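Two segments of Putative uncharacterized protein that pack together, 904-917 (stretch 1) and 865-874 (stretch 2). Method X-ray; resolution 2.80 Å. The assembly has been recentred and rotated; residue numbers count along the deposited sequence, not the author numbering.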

# COMPACT_ATOMS: atom_id res chain seq x y z
N THR A 904 -38.29 -18.63 50.08
CA THR A 904 -38.02 -19.40 51.29
C THR A 904 -37.26 -20.68 50.97
O THR A 904 -36.21 -20.96 51.56
CB THR A 904 -39.34 -19.72 51.99
OG1 THR A 904 -40.01 -18.49 52.34
CG2 THR A 904 -39.11 -20.53 53.26
N ASP A 905 -37.77 -21.47 50.02
CA ASP A 905 -37.12 -22.72 49.66
C ASP A 905 -35.69 -22.47 49.19
O ASP A 905 -34.75 -23.16 49.62
CB ASP A 905 -37.92 -23.44 48.57
CG ASP A 905 -39.28 -23.89 49.06
OD1 ASP A 905 -39.41 -24.20 50.26
OD2 ASP A 905 -40.22 -23.94 48.23
N VAL A 906 -35.50 -21.49 48.31
CA VAL A 906 -34.17 -21.19 47.79
C VAL A 906 -33.21 -20.90 48.94
O VAL A 906 -32.09 -21.42 48.98
CB VAL A 906 -34.22 -20.02 46.79
CG1 VAL A 906 -32.81 -19.52 46.46
CG2 VAL A 906 -34.93 -20.45 45.52
N ARG A 907 -33.64 -20.08 49.90
CA ARG A 907 -32.77 -19.77 51.04
C ARG A 907 -32.45 -21.03 51.83
O ARG A 907 -31.29 -21.26 52.20
CB ARG A 907 -33.41 -18.73 51.94
CG ARG A 907 -32.58 -18.41 53.17
CD ARG A 907 -33.05 -17.14 53.87
NE ARG A 907 -34.41 -17.27 54.39
CZ ARG A 907 -35.06 -16.31 55.03
NH1 ARG A 907 -34.48 -15.13 55.24
NH2 ARG A 907 -36.29 -16.52 55.47
N LYS A 908 -33.46 -21.86 52.11
CA LYS A 908 -33.21 -23.07 52.89
C LYS A 908 -32.25 -24.02 52.18
O LYS A 908 -31.48 -24.72 52.84
CB LYS A 908 -34.52 -23.78 53.21
CG LYS A 908 -35.25 -23.22 54.43
CD LYS A 908 -36.34 -24.16 54.92
CE LYS A 908 -37.73 -23.59 54.70
NZ LYS A 908 -38.08 -22.55 55.71
N GLU A 909 -32.28 -24.05 50.85
CA GLU A 909 -31.34 -24.86 50.08
C GLU A 909 -30.00 -24.16 49.86
O GLU A 909 -29.05 -24.81 49.41
CB GLU A 909 -31.93 -25.21 48.71
CG GLU A 909 -33.25 -25.96 48.78
CD GLU A 909 -33.78 -26.33 47.40
OE1 GLU A 909 -33.10 -26.02 46.40
OE2 GLU A 909 -34.88 -26.92 47.32
N LEU A 910 -29.91 -22.87 50.18
CA LEU A 910 -28.74 -22.07 49.85
C LEU A 910 -27.92 -21.67 51.07
O LEU A 910 -26.80 -21.18 50.90
CB LEU A 910 -29.18 -20.80 49.10
CG LEU A 910 -28.10 -20.01 48.37
CD1 LEU A 910 -27.54 -20.82 47.21
CD2 LEU A 910 -28.69 -18.69 47.87
N LEU A 911 -28.44 -21.87 52.28
CA LEU A 911 -27.71 -21.50 53.48
C LEU A 911 -26.65 -22.54 53.85
O LEU A 911 -25.50 -22.17 54.09
CB LEU A 911 -28.68 -21.30 54.65
CG LEU A 911 -28.03 -20.68 55.89
CD1 LEU A 911 -28.95 -19.64 56.50
CD2 LEU A 911 -27.66 -21.75 56.91
N PRO A 912 -26.98 -23.83 53.90
CA PRO A 912 -25.98 -24.80 54.37
C PRO A 912 -24.70 -24.81 53.55
O PRO A 912 -23.64 -25.15 54.09
CB PRO A 912 -26.72 -26.15 54.28
CG PRO A 912 -27.88 -25.91 53.40
CD PRO A 912 -28.27 -24.49 53.60
N VAL A 913 -24.76 -24.45 52.26
CA VAL A 913 -23.55 -24.43 51.44
C VAL A 913 -22.56 -23.37 51.88
O VAL A 913 -21.40 -23.40 51.45
CB VAL A 913 -23.90 -24.20 49.95
CG1 VAL A 913 -25.01 -25.15 49.50
CG2 VAL A 913 -24.28 -22.75 49.68
N VAL A 914 -22.98 -22.44 52.74
CA VAL A 914 -22.08 -21.42 53.26
C VAL A 914 -20.88 -22.03 53.96
O VAL A 914 -19.83 -21.39 54.05
CB VAL A 914 -22.86 -20.48 54.21
CG1 VAL A 914 -21.92 -19.63 55.05
CG2 VAL A 914 -23.81 -19.60 53.42
N ALA A 915 -21.01 -23.26 54.46
CA ALA A 915 -19.98 -23.86 55.30
C ALA A 915 -18.92 -24.62 54.51
O ALA A 915 -18.05 -25.24 55.12
CB ALA A 915 -20.63 -24.80 56.32
N LYS A 916 -18.97 -24.60 53.18
CA LYS A 916 -18.04 -25.39 52.38
C LYS A 916 -17.50 -24.60 51.20
O LYS A 916 -16.28 -24.55 50.97
CB LYS A 916 -18.72 -26.66 51.86
CG LYS A 916 -19.36 -27.52 52.94
CD LYS A 916 -19.93 -28.81 52.36
CE LYS A 916 -20.54 -29.68 53.45
NZ LYS A 916 -21.03 -30.98 52.92
N VAL A 917 -18.40 -23.99 50.43
CA VAL A 917 -18.08 -23.35 49.16
C VAL A 917 -16.90 -22.40 49.30
O VAL A 917 -16.74 -21.76 50.35
CB VAL A 917 -19.31 -22.61 48.62
CG1 VAL A 917 -19.66 -21.41 49.51
CG2 VAL A 917 -19.09 -22.17 47.21
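Stretch 2, residues 865-874: LRPYIASIGT

R866 makes both hydrogen bonds across this contact: its CA-to-CB bond points sideways to stretch 1, yet the side chain turns at chi2 (75°, p) and its end comes nearer, so that the guanidinium lies over helix 904-910 and grips E909 with two nitrogens. NH1 of R866 donates to OE1 of E909 at 2.6 Å with an N-H...O angle of 155°, and NH2 of R866 adds a weak hydrogen bond to OE2 of E909 at 3.1 Å and 134°; together they form a salt bridge, with OE1 near the plane of the guanidinium at its edge. One face of the same group is covered by V906, whose CG2 stands 4.1 Å from R866 CZ, so the arginine meets charge at its edge and hydrocarbon on its face. D905 comes close through its CB, 3.3 Å from R866 NH2, but its carboxylate is no salt-bridge partner: D905 OD2 remains 4.5 Å from R866 NH2, and both carboxylate oxygens are hydrogen-bonded elsewhere in the structure.

Stretch 2 holds a short helix that includes P867 to A870, and runs on to T874. The helix runs in broadly the same direction as helix 904-910, their N-to-C directions 32° apart and their axes 9.9 Å apart at closest approach. The helix of stretch 1, which begins earlier in the chain, gives way to a 3-10 segment, 912-915. The CA atoms of E909 and A870 are 5.9 Å apart, those of L910 and I869 6.9 Å, and those of V913 and G873 4.9 Å, the closest of the three pairs.

Beyond the salt bridge the contact becomes apolar. The side chain of L910 starts out sideways, but its end comes nearer to stretch 2, placing CD1 4.0 Å from I869 CG2 and 3.7 Å from I872 CD1. Both isoleucines point toward stretch 1, so L910 CD1 packs against I869 and I872 alike. V913 also points toward its partner and continues the packing: both its methyls reach I872 CG2, V913 CG2 at 4.0 Å and V913 CG1 at 4.1 Å. V913 CG1 also lies 3.5 Å from CA of G873, where the glycine presents bare backbone to the valine. A870 flanks the salt bridge, its CB 3.7 Å from E909 OE1. At the far end K916 adds a looser contact through the aliphatic part of its side chain, CD lying 4.1 Å from G873 O.

The two stretches bury 519 Å² between them, both sides summed.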

# COMPACT_ATOMS: atom_id res chain seq x y z
N LEU A 865 -33.18 -22.83 36.27
CA LEU A 865 -31.93 -22.87 37.02
C LEU A 865 -32.09 -23.49 38.40
O LEU A 865 -31.09 -23.76 39.06
CB LEU A 865 -31.36 -21.46 37.16
CG LEU A 865 -31.15 -20.68 35.86
CD1 LEU A 865 -30.65 -19.27 36.16
CD2 LEU A 865 -30.19 -21.40 34.93
N ARG A 866 -33.33 -23.73 38.84
CA ARG A 866 -33.61 -24.28 40.17
C ARG A 866 -32.71 -25.44 40.56
O ARG A 866 -32.12 -25.39 41.65
CB ARG A 866 -35.08 -24.70 40.22
CG ARG A 866 -35.60 -25.00 41.62
CD ARG A 866 -35.83 -23.73 42.41
NE ARG A 866 -36.42 -24.00 43.71
CZ ARG A 866 -35.74 -24.42 44.77
NH1 ARG A 866 -34.43 -24.62 44.69
NH2 ARG A 866 -36.37 -24.64 45.92
N PRO A 867 -32.56 -26.50 39.76
CA PRO A 867 -31.72 -27.63 40.20
C PRO A 867 -30.25 -27.27 40.37
O PRO A 867 -29.55 -27.94 41.13
CB PRO A 867 -31.92 -28.67 39.09
CG PRO A 867 -32.34 -27.89 37.90
CD PRO A 867 -33.14 -26.74 38.43
N TYR A 868 -29.76 -26.23 39.68
CA TYR A 868 -28.38 -25.81 39.87
C TYR A 868 -28.14 -25.31 41.29
O TYR A 868 -27.03 -25.45 41.82
CB TYR A 868 -28.00 -24.73 38.86
CG TYR A 868 -27.82 -25.23 37.45
CD1 TYR A 868 -26.75 -26.05 37.11
CD2 TYR A 868 -28.71 -24.88 36.44
CE1 TYR A 868 -26.58 -26.51 35.82
CE2 TYR A 868 -28.54 -25.33 35.14
CZ TYR A 868 -27.48 -26.14 34.84
OH TYR A 868 -27.30 -26.60 33.55
N ILE A 869 -29.16 -24.73 41.92
CA ILE A 869 -29.00 -24.21 43.28
C ILE A 869 -28.88 -25.36 44.28
O ILE A 869 -28.05 -25.32 45.19
CB ILE A 869 -30.17 -23.27 43.64
CG1 ILE A 869 -30.08 -21.96 42.85
CG2 ILE A 869 -30.18 -22.96 45.14
CD1 ILE A 869 -30.70 -22.02 41.48
N ALA A 870 -29.71 -26.39 44.12
CA ALA A 870 -29.69 -27.49 45.08
C ALA A 870 -28.35 -28.22 45.08
O ALA A 870 -27.94 -28.75 46.12
CB ALA A 870 -30.82 -28.47 44.76
N SER A 871 -27.66 -28.24 43.95
CA SER A 871 -26.39 -28.95 43.83
C SER A 871 -25.18 -28.08 44.14
O SER A 871 -24.05 -28.57 44.04
CB SER A 871 -26.26 -29.54 42.42
OG SER A 871 -26.31 -28.52 41.43
N ILE A 872 -25.38 -26.81 44.51
CA ILE A 872 -24.24 -25.95 44.83
C ILE A 872 -23.41 -26.57 45.95
O ILE A 872 -22.19 -26.36 46.01
CB ILE A 872 -24.74 -24.54 45.22
CG1 ILE A 872 -25.24 -23.80 43.97
CG2 ILE A 872 -23.63 -23.73 45.90
CD1 ILE A 872 -25.93 -22.48 44.26
N GLY A 873 -24.04 -27.34 46.83
CA GLY A 873 -23.33 -27.85 48.00
C GLY A 873 -22.10 -28.67 47.67
O GLY A 873 -21.12 -28.63 48.41
N THR A 874 -22.13 -29.40 46.56
CA THR A 874 -21.04 -30.31 46.23
C THR A 874 -20.61 -30.19 44.77
O THR A 874 -19.45 -30.47 44.44
CB THR A 874 -21.44 -31.75 46.54
OG1 THR A 874 -21.87 -31.85 47.90
CG2 THR A 874 -20.26 -32.70 46.32